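R.Ecl18kI (Enterobacter cloacae, PDB 2GB7) is a type II restriction endonuclease that recognises the double-stranded DNA sequence 5'-CCNGG-3' and cleaves it before the first cytosine. Local coordinates at residues Arg117-Ala120 and Gly121-Glu125; Lys182-Leu185 and Arg186-Gln190. The protein carries 1 engineered substitution. All coordinates share one frame; numbering follows the deposited sequence.

Contact 1: Arg117-Ala120 and Gly121-Glu125; sequences RSRA and GKEFE. With nucleotides of chain B; nucleotides of chain A.
Arg119 and Glu123 sit one turn apart on helix 102-134 and meet in a salt bridge, NH2 of Arg119 to OE2 of Glu123 at 3.1 Å. The bond is weak, bent at the hydrogen to 135°; the guanidinium and carboxylate planes stand 88° apart, and OE2 is the oxygen engaged. NH1 of the same arginine donates to the carbonyl oxygen of Ile22, and the pair packs against Leu27 of helix 24-34, which buries both charges.

Beneath the side chains the backbone is tight. Successive i to i+4 bonds run from Gly121 N to Arg117 O through Phe124 N to Ala120 O, the shortest being Glu123 N to Arg119 O at 2.8 Å. On the DNA side small residues permit close approach. Gly121 brings its CA to 3.6 Å from OP1 of DC4 of chain B, and a phosphate occupies the space beside it where a side chain would lie. Ser118 turns OG anti to its own N (chi1 -174°) and gives a 2.7 Å hydrogen bond to O4' of DC9 of chain A, while a guanine N2 is a further partner. Arg117 runs out extended, its CD 3.2 Å from O2 of DC4 of chain B and one guanidinium face beneath O4' of DG6 of chain B. Its NE bonds to Thr113, and its NH1 to Gln114 of the second subunit.

Lys122, partly exposed, is the looser side: its CB lies near Ser118 O, but the rest of its chain heads off from the 117-120 turn. Sugar oxygens, cytosine O2 and guanine N2 are minor-groove atoms, which implies that this turn tracks the minor groove.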
loop_
_atom_site.group_PDB
_atom_site.type_symbol
_atom_site.label_atom_id
_atom_site.label_comp_id
_atom_site.label_asym_id
_atom_site.label_seq_id
_atom_site.Cartn_x
_atom_site.Cartn_y
_atom_site.Cartn_z
ATOM N N ARG F 117 -7.533 0.654 -7.387
ATOM C CA ARG F 117 -6.549 1.351 -6.531
ATOM C C ARG F 117 -5.714 2.293 -7.355
ATOM O O ARG F 117 -5.561 3.487 -7.002
ATOM C CB ARG F 117 -5.689 0.316 -5.801
ATOM C CG ARG F 117 -6.465 -0.385 -4.690
ATOM C CD ARG F 117 -5.781 -1.670 -4.259
ATOM N NE ARG F 117 -6.751 -2.626 -3.724
ATOM C CZ ARG F 117 -6.674 -3.313 -2.579
ATOM N NH1 ARG F 117 -5.631 -3.187 -1.749
ATOM N NH2 ARG F 117 -7.670 -4.154 -2.284
ATOM N N SER F 118 -5.173 1.788 -8.464
ATOM C CA SER F 118 -4.346 2.604 -9.343
ATOM C C SER F 118 -5.103 3.785 -9.954
ATOM O O SER F 118 -4.637 4.949 -9.903
ATOM C CB SER F 118 -3.729 1.765 -10.452
ATOM O OG SER F 118 -2.839 2.631 -11.138
ATOM N N ARG F 119 -6.287 3.474 -10.465
ATOM C CA ARG F 119 -7.213 4.475 -11.014
ATOM C C ARG F 119 -7.681 5.479 -9.987
ATOM O O ARG F 119 -7.747 6.660 -10.311
ATOM C CB ARG F 119 -8.428 3.816 -11.677
ATOM C CG ARG F 119 -8.036 3.010 -12.929
ATOM C CD ARG F 119 -9.252 2.388 -13.606
ATOM N NE ARG F 119 -10.174 3.445 -13.936
ATOM C CZ ARG F 119 -10.347 3.937 -15.154
ATOM N NH1 ARG F 119 -9.733 3.385 -16.194
ATOM N NH2 ARG F 119 -11.158 4.979 -15.329
ATOM N N ALA F 120 -7.976 5.052 -8.758
ATOM C CA ALA F 120 -8.461 6.001 -7.739
ATOM C C ALA F 120 -7.417 7.063 -7.502
ATOM O O ALA F 120 -7.731 8.246 -7.414
ATOM C CB ALA F 120 -8.811 5.308 -6.427
ATOM N N GLY F 121 -6.162 6.646 -7.412
ATOM C CA GLY F 121 -5.084 7.656 -7.179
ATOM C C GLY F 121 -4.903 8.570 -8.378
ATOM O O GLY F 121 -4.787 9.813 -8.235
ATOM N N LYS F 122 -4.830 7.963 -9.564
ATOM C CA LYS F 122 -4.616 8.724 -10.787
ATOM C C LYS F 122 -5.776 9.727 -11.033
ATOM O O LYS F 122 -5.547 10.885 -11.443
ATOM C CB LYS F 122 -4.366 7.795 -11.996
ATOM C CG LYS F 122 -4.044 8.593 -13.311
ATOM C CD LYS F 122 -2.702 9.344 -13.265
ATOM C CE LYS F 122 -2.549 10.353 -14.418
ATOM N NZ LYS F 122 -3.036 11.764 -14.108
ATOM N N GLU F 123 -6.987 9.289 -10.752
ATOM C CA GLU F 123 -8.156 10.148 -10.933
ATOM C C GLU F 123 -8.130 11.289 -9.923
ATOM O O GLU F 123 -8.379 12.423 -10.301
ATOM C CB GLU F 123 -9.444 9.334 -10.816
ATOM C CG GLU F 123 -9.622 8.443 -12.031
ATOM C CD GLU F 123 -10.929 7.667 -12.009
ATOM O OE1 GLU F 123 -11.890 8.101 -11.342
ATOM O OE2 GLU F 123 -10.960 6.601 -12.660
ATOM N N PHE F 124 -7.811 11.017 -8.650
ATOM C CA PHE F 124 -7.758 12.103 -7.626
ATOM C C PHE F 124 -6.717 13.116 -8.045
ATOM O O PHE F 124 -6.947 14.317 -8.031
ATOM C CB PHE F 124 -7.425 11.482 -6.268
ATOM C CG PHE F 124 -7.467 12.431 -5.105
ATOM C CD1 PHE F 124 -8.425 13.443 -5.001
ATOM C CD2 PHE F 124 -6.536 12.261 -4.079
ATOM C CE1 PHE F 124 -8.419 14.288 -3.891
ATOM C CE2 PHE F 124 -6.561 13.036 -2.967
ATOM C CZ PHE F 124 -7.495 14.089 -2.875
ATOM N N GLU F 125 -5.544 12.618 -8.428
ATOM C CA GLU F 125 -4.501 13.488 -8.947
ATOM C C GLU F 125 -4.952 14.339 -10.149
ATOM O O GLU F 125 -4.676 15.577 -10.183
ATOM C CB GLU F 125 -3.287 12.620 -9.304
ATOM C CG GLU F 125 -2.632 11.918 -8.103
ATOM C CD GLU F 125 -1.940 10.592 -8.463
ATOM O OE1 GLU F 125 -1.520 10.400 -9.630
ATOM O OE2 GLU F 125 -1.833 9.728 -7.562
ATOM P P DC B 4 -3.225 6.960 -3.728
ATOM O OP1 DC B 4 -4.219 8.060 -3.741
ATOM O OP2 DC B 4 -2.021 7.058 -2.857
ATOM O "O5'" DC B 4 -3.966 5.596 -3.372
ATOM C "C5'" DC B 4 -5.075 5.152 -4.139
ATOM C "C4'" DC B 4 -5.542 3.806 -3.638
ATOM O "O4'" DC B 4 -4.504 2.826 -3.885
ATOM C "C3'" DC B 4 -5.843 3.749 -2.139
ATOM O "O3'" DC B 4 -6.985 2.923 -1.899
ATOM C "C2'" DC B 4 -4.604 3.090 -1.558
ATOM C "C1'" DC B 4 -4.169 2.159 -2.679
ATOM N N1 DC B 4 -2.724 1.892 -2.695
ATOM C C2 DC B 4 -2.271 0.567 -2.837
ATOM O O2 DC B 4 -3.093 -0.339 -3.037
ATOM N N3 DC B 4 -0.946 0.314 -2.758
ATOM C C4 DC B 4 -0.082 1.318 -2.557
ATOM N N4 DC B 4 1.214 1.009 -2.425
ATOM C C5 DC B 4 -0.510 2.675 -2.467
ATOM C C6 DC B 4 -1.828 2.913 -2.540
ATOM P P DG B 6 -11.417 -1.187 -4.023
ATOM O OP1 DG B 6 -10.215 -1.283 -4.889
ATOM O OP2 DG B 6 -12.599 -2.042 -4.317
ATOM O "O5'" DG B 6 -11.009 -1.487 -2.516
ATOM C "C5'" DG B 6 -9.776 -1.020 -1.969
ATOM C "C4'" DG B 6 -9.655 -1.486 -0.538
ATOM O "O4'" DG B 6 -8.304 -1.346 -0.046
ATOM C "C3'" DG B 6 -10.540 -0.744 0.461
ATOM O "O3'" DG B 6 -11.000 -1.684 1.429
ATOM C "C2'" DG B 6 -9.572 0.222 1.121
ATOM C "C1'" DG B 6 -8.344 -0.652 1.184
ATOM N N9 DG B 6 -7.057 -0.000 1.368
ATOM C C8 DG B 6 -6.776 1.338 1.518
ATOM N N7 DG B 6 -5.502 1.572 1.698
ATOM C C5 DG B 6 -4.917 0.312 1.660
ATOM C C6 DG B 6 -3.561 -0.085 1.809
ATOM O O6 DG B 6 -2.572 0.620 2.028
ATOM N N1 DG B 6 -3.414 -1.467 1.686
ATOM C C2 DG B 6 -4.441 -2.353 1.457
ATOM N N2 DG B 6 -4.109 -3.648 1.351
ATOM N N3 DG B 6 -5.703 -1.996 1.338
ATOM C C4 DG B 6 -5.865 -0.660 1.445
ATOM P P DC A 9 -5.606 -0.598 -15.370
ATOM O OP1 DC A 9 -6.979 -0.055 -15.244
ATOM O OP2 DC A 9 -5.240 -1.406 -16.561
ATOM O "O5'" DC A 9 -4.595 0.625 -15.236
ATOM C "C5'" DC A 9 -4.821 1.623 -14.244
ATOM C "C4'" DC A 9 -3.756 2.691 -14.309
ATOM O "O4'" DC A 9 -2.504 2.155 -13.824
ATOM C "C3'" DC A 9 -3.471 3.249 -15.704
ATOM O "O3'" DC A 9 -3.125 4.631 -15.607
ATOM C "C2'" DC A 9 -2.212 2.504 -16.117
ATOM C "C1'" DC A 9 -1.490 2.372 -14.786
ATOM N N1 DC A 9 -0.536 1.257 -14.692
ATOM C C2 DC A 9 0.587 1.404 -13.870
ATOM O O2 DC A 9 0.738 2.466 -13.245
ATOM N N3 DC A 9 1.474 0.386 -13.778
ATOM C C4 DC A 9 1.270 -0.741 -14.464
ATOM N N4 DC A 9 2.168 -1.720 -14.344
ATOM C C5 DC A 9 0.135 -0.916 -15.306
ATOM C C6 DC A 9 -0.735 0.098 -15.391
#

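Contact 2: Lys182-Leu185 and Arg186-Gln190; sequences KTTL and RERWQ. With nucleotides of chain B.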
loop_
_atom_site.group_PDB
_atom_site.type_symbol
_atom_site.label_atom_id
_atom_site.label_comp_id
_atom_site.label_asym_id
_atom_site.label_seq_id
_atom_site.Cartn_x
_atom_site.Cartn_y
_atom_site.Cartn_z
ATOM N N LYS F 182 -3.014 11.559 -1.714
ATOM C CA LYS F 182 -3.279 10.181 -1.351
ATOM C C LYS F 182 -4.737 10.134 -0.975
ATOM O O LYS F 182 -5.135 10.843 -0.068
ATOM C CB LYS F 182 -2.421 9.774 -0.136
ATOM C CG LYS F 182 -0.943 9.641 -0.496
ATOM C CD LYS F 182 -0.145 9.115 0.684
ATOM C CE LYS F 182 1.357 9.044 0.314
ATOM N NZ LYS F 182 1.616 8.235 -0.923
ATOM N N THR F 183 -5.533 9.310 -1.655
ATOM C CA THR F 183 -6.965 9.283 -1.377
ATOM C C THR F 183 -7.235 8.882 0.070
ATOM O O THR F 183 -8.084 9.484 0.733
ATOM C CB THR F 183 -7.695 8.334 -2.342
ATOM O OG1 THR F 183 -7.070 7.045 -2.302
ATOM C CG2 THR F 183 -7.677 8.904 -3.756
ATOM N N THR F 184 -6.527 7.839 0.533
ATOM C CA THR F 184 -6.514 7.429 1.948
ATOM C C THR F 184 -5.060 7.360 2.355
ATOM O O THR F 184 -4.182 7.236 1.484
ATOM C CB THR F 184 -7.153 6.045 2.181
ATOM O OG1 THR F 184 -6.610 5.093 1.258
ATOM C CG2 THR F 184 -8.683 6.113 2.010
ATOM N N LEU F 185 -4.813 7.469 3.654
ATOM C CA LEU F 185 -3.451 7.514 4.212
ATOM C C LEU F 185 -2.933 6.192 4.716
ATOM O O LEU F 185 -1.757 5.885 4.501
ATOM C CB LEU F 185 -3.333 8.553 5.340
ATOM C CG LEU F 185 -3.656 9.987 4.926
ATOM C CD1 LEU F 185 -3.262 11.021 6.027
ATOM C CD2 LEU F 185 -2.940 10.370 3.627
ATOM N N ARG F 186 -3.785 5.404 5.386
ATOM C CA ARG F 186 -3.294 4.266 6.174
ATOM C C ARG F 186 -1.970 4.614 6.867
ATOM O O ARG F 186 -1.872 5.668 7.535
ATOM C CB ARG F 186 -3.205 2.995 5.311
ATOM C CG ARG F 186 -4.567 2.524 4.763
ATOM C CD ARG F 186 -5.458 2.016 5.913
ATOM N NE ARG F 186 -6.672 1.373 5.410
ATOM C CZ ARG F 186 -7.793 2.012 5.101
ATOM N NH1 ARG F 186 -7.894 3.330 5.271
ATOM N NH2 ARG F 186 -8.849 1.316 4.654
ATOM N N GLU F 187 -0.958 3.757 6.714
ATOM C CA GLU F 187 0.422 4.102 7.137
ATOM C C GLU F 187 1.297 4.742 6.038
ATOM O O GLU F 187 2.457 5.169 6.275
ATOM C CB GLU F 187 1.104 2.844 7.676
ATOM C CG GLU F 187 1.912 2.135 6.630
ATOM C CD GLU F 187 1.094 1.428 5.540
ATOM O OE1 GLU F 187 -0.160 1.383 5.612
ATOM O OE2 GLU F 187 1.735 0.918 4.579
ATOM N N ARG F 188 0.736 4.789 4.834
ATOM C CA ARG F 188 1.412 5.290 3.632
ATOM C C ARG F 188 1.790 6.748 3.671
ATOM O O ARG F 188 2.673 7.134 2.910
ATOM C CB ARG F 188 0.566 4.993 2.386
ATOM C CG ARG F 188 0.539 3.452 2.092
ATOM C CD ARG F 188 -0.441 3.097 0.929
ATOM N NE ARG F 188 -1.847 3.172 1.314
ATOM C CZ ARG F 188 -2.657 4.214 1.143
ATOM N NH1 ARG F 188 -2.244 5.382 0.593
ATOM N NH2 ARG F 188 -3.889 4.117 1.586
ATOM N N TRP F 189 1.202 7.517 4.583
ATOM C CA TRP F 189 1.655 8.898 4.804
ATOM C C TRP F 189 3.141 8.987 5.173
ATOM O O TRP F 189 3.757 10.001 4.962
ATOM C CB TRP F 189 0.822 9.613 5.878
ATOM C CG TRP F 189 0.882 8.939 7.214
ATOM C CD1 TRP F 189 -0.013 8.043 7.709
ATOM C CD2 TRP F 189 1.912 9.080 8.215
ATOM N NE1 TRP F 189 0.377 7.621 8.964
ATOM C CE2 TRP F 189 1.555 8.252 9.297
ATOM C CE3 TRP F 189 3.093 9.839 8.301
ATOM C CZ2 TRP F 189 2.350 8.126 10.447
ATOM C CZ3 TRP F 189 3.884 9.729 9.448
ATOM C CH2 TRP F 189 3.510 8.908 10.512
ATOM N N GLN F 190 3.679 7.916 5.749
ATOM C CA GLN F 190 5.080 7.875 6.143
ATOM C C GLN F 190 5.998 8.081 4.946
ATOM O O GLN F 190 7.151 8.512 5.117
ATOM C CB GLN F 190 5.367 6.539 6.838
ATOM C CG GLN F 190 4.634 6.417 8.210
ATOM C CD GLN F 190 4.641 4.993 8.792
ATOM O OE1 GLN F 190 5.137 4.063 8.167
ATOM N NE2 GLN F 190 3.993 4.815 9.942
ATOM P P DC B 4 -3.225 6.960 -3.728
ATOM O OP1 DC B 4 -4.219 8.060 -3.741
ATOM O OP2 DC B 4 -2.021 7.058 -2.857
ATOM O "O5'" DC B 4 -3.966 5.596 -3.372
ATOM C "C5'" DC B 4 -5.075 5.152 -4.139
ATOM C "C4'" DC B 4 -5.542 3.806 -3.638
ATOM O "O4'" DC B 4 -4.504 2.826 -3.885
ATOM C "C3'" DC B 4 -5.843 3.749 -2.139
ATOM O "O3'" DC B 4 -6.985 2.923 -1.899
ATOM C "C2'" DC B 4 -4.604 3.090 -1.558
ATOM C "C1'" DC B 4 -4.169 2.159 -2.679
ATOM N N1 DC B 4 -2.724 1.892 -2.695
ATOM C C2 DC B 4 -2.271 0.567 -2.837
ATOM O O2 DC B 4 -3.093 -0.339 -3.037
ATOM N N3 DC B 4 -0.946 0.314 -2.758
ATOM C C4 DC B 4 -0.082 1.318 -2.557
ATOM N N4 DC B 4 1.214 1.009 -2.425
ATOM C C5 DC B 4 -0.510 2.675 -2.467
ATOM C C6 DC B 4 -1.828 2.913 -2.540
ATOM P P DG B 6 -11.417 -1.187 -4.023
ATOM O OP1 DG B 6 -10.215 -1.283 -4.889
ATOM O OP2 DG B 6 -12.599 -2.042 -4.317
ATOM O "O5'" DG B 6 -11.009 -1.487 -2.516
ATOM C "C5'" DG B 6 -9.776 -1.020 -1.969
ATOM C "C4'" DG B 6 -9.655 -1.486 -0.538
ATOM O "O4'" DG B 6 -8.304 -1.346 -0.046
ATOM C "C3'" DG B 6 -10.540 -0.744 0.461
ATOM O "O3'" DG B 6 -11.000 -1.684 1.429
ATOM C "C2'" DG B 6 -9.572 0.222 1.121
ATOM C "C1'" DG B 6 -8.344 -0.652 1.184
ATOM N N9 DG B 6 -7.057 -0.000 1.368
ATOM C C8 DG B 6 -6.776 1.338 1.518
ATOM N N7 DG B 6 -5.502 1.572 1.698
ATOM C C5 DG B 6 -4.917 0.312 1.660
ATOM C C6 DG B 6 -3.561 -0.085 1.809
ATOM O O6 DG B 6 -2.572 0.620 2.028
ATOM N N1 DG B 6 -3.414 -1.467 1.686
ATOM C C2 DG B 6 -4.441 -2.353 1.457
ATOM N N2 DG B 6 -4.109 -3.648 1.351
ATOM N N3 DG B 6 -5.703 -1.996 1.338
ATOM C C4 DG B 6 -5.865 -0.660 1.445
ATOM P P DG B 7 -12.345 -1.389 2.247
ATOM O OP1 DG B 7 -13.389 -1.058 1.246
ATOM O OP2 DG B 7 -12.038 -0.431 3.333
ATOM O "O5'" DG B 7 -12.697 -2.798 2.900
ATOM C "C5'" DG B 7 -12.750 -3.969 2.096
ATOM C "C4'" DG B 7 -12.003 -5.097 2.768
ATOM O "O4'" DG B 7 -10.599 -4.755 2.866
ATOM C "C3'" DG B 7 -12.457 -5.427 4.188
ATOM O "O3'" DG B 7 -12.354 -6.845 4.361
ATOM C "C2'" DG B 7 -11.458 -4.678 5.051
ATOM C "C1'" DG B 7 -10.186 -4.764 4.225
ATOM N N9 DG B 7 -9.253 -3.657 4.407
ATOM C C8 DG B 7 -9.552 -2.322 4.527
ATOM N N7 DG B 7 -8.491 -1.568 4.649
ATOM C C5 DG B 7 -7.431 -2.461 4.614
ATOM C C6 DG B 7 -6.031 -2.234 4.699
ATOM O O6 DG B 7 -5.429 -1.162 4.813
ATOM N N1 DG B 7 -5.316 -3.424 4.630
ATOM C C2 DG B 7 -5.869 -4.673 4.490
ATOM N N2 DG B 7 -5.011 -5.698 4.441
ATOM N N3 DG B 7 -7.170 -4.897 4.404
ATOM C C4 DG B 7 -7.884 -3.755 4.474
HETATM O O HOH W 1 -0.105 6.086 -1.286
#
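Arg188 reaches back to Thr184 with both terminal nitrogens, NH1 to the carbonyl O at 2.8 Å and NH2 to OG1 at 2.9 Å. The carbonyl is met from above its plane, whereas OG1 lies in the guanidinium plane. Thr184 OG1 also has a DNA phosphate as partner. The bend of Arg188 at chi3 (-74°) swings the flat group so that its remaining edge faces a guanine: NE donates to O6 of DG6 of chain B over 2.7 Å and NH2 to N7 of the same base over 3.0 Å. Its faces are covered too, one by Leu185 O, 3.8 Å above the centre, the other by C2' of DC4 of chain B. Held on edge and faces, the guanidinium has little freedom to rotate.

Arg186 bends earlier, at chi2 (-68°), which carries its chain past DG6 to the next base. There NE bonds to O6 of DG7 of chain B at 2.9 Å, and NH2 makes a nearly straight bond (170°) to N7 of that guanine. DG6 C8 lies over one face. Lys182, extended as far as CE and bent at its end, forms a salt bridge through NZ with Glu191, and a water accepts from its NZ and from Arg188 NH1 while donating to OP2 of DC4 of chain B. Leu185 CB meets the edge of the Trp189 ring, while the ring also packs on helix 215-223.

Bidentate arginine reading of guanine O6 and N7 is the classic mode of major-groove recognition, placed here directly after strand 177-181 of a PD-(D/E)XK nuclease core.

The two contacts hold one DNA duplex from different grooves: residues 117-125 follow the minor groove, residues 182-190 read guanine edges in the major groove. Their centres lie 13 Å apart, yet they touch, Phe124 CD2 to Thr183 CG2 at 3.6 Å. The DC4 phosphate of chain B sits between them; beside Gly121 of contact 1, its OP1 also accepts a hydrogen bond from Thr183 N of contact 2 at 2.8 Å. They share OP1 of DC4, but contact 1 lies at the sugar and minor-groove edge of DG6, contact 2 at its O6 and N7. Together they probably steady the nucleotides flanking the central position, consistent with the nucleotide flipping in this complex.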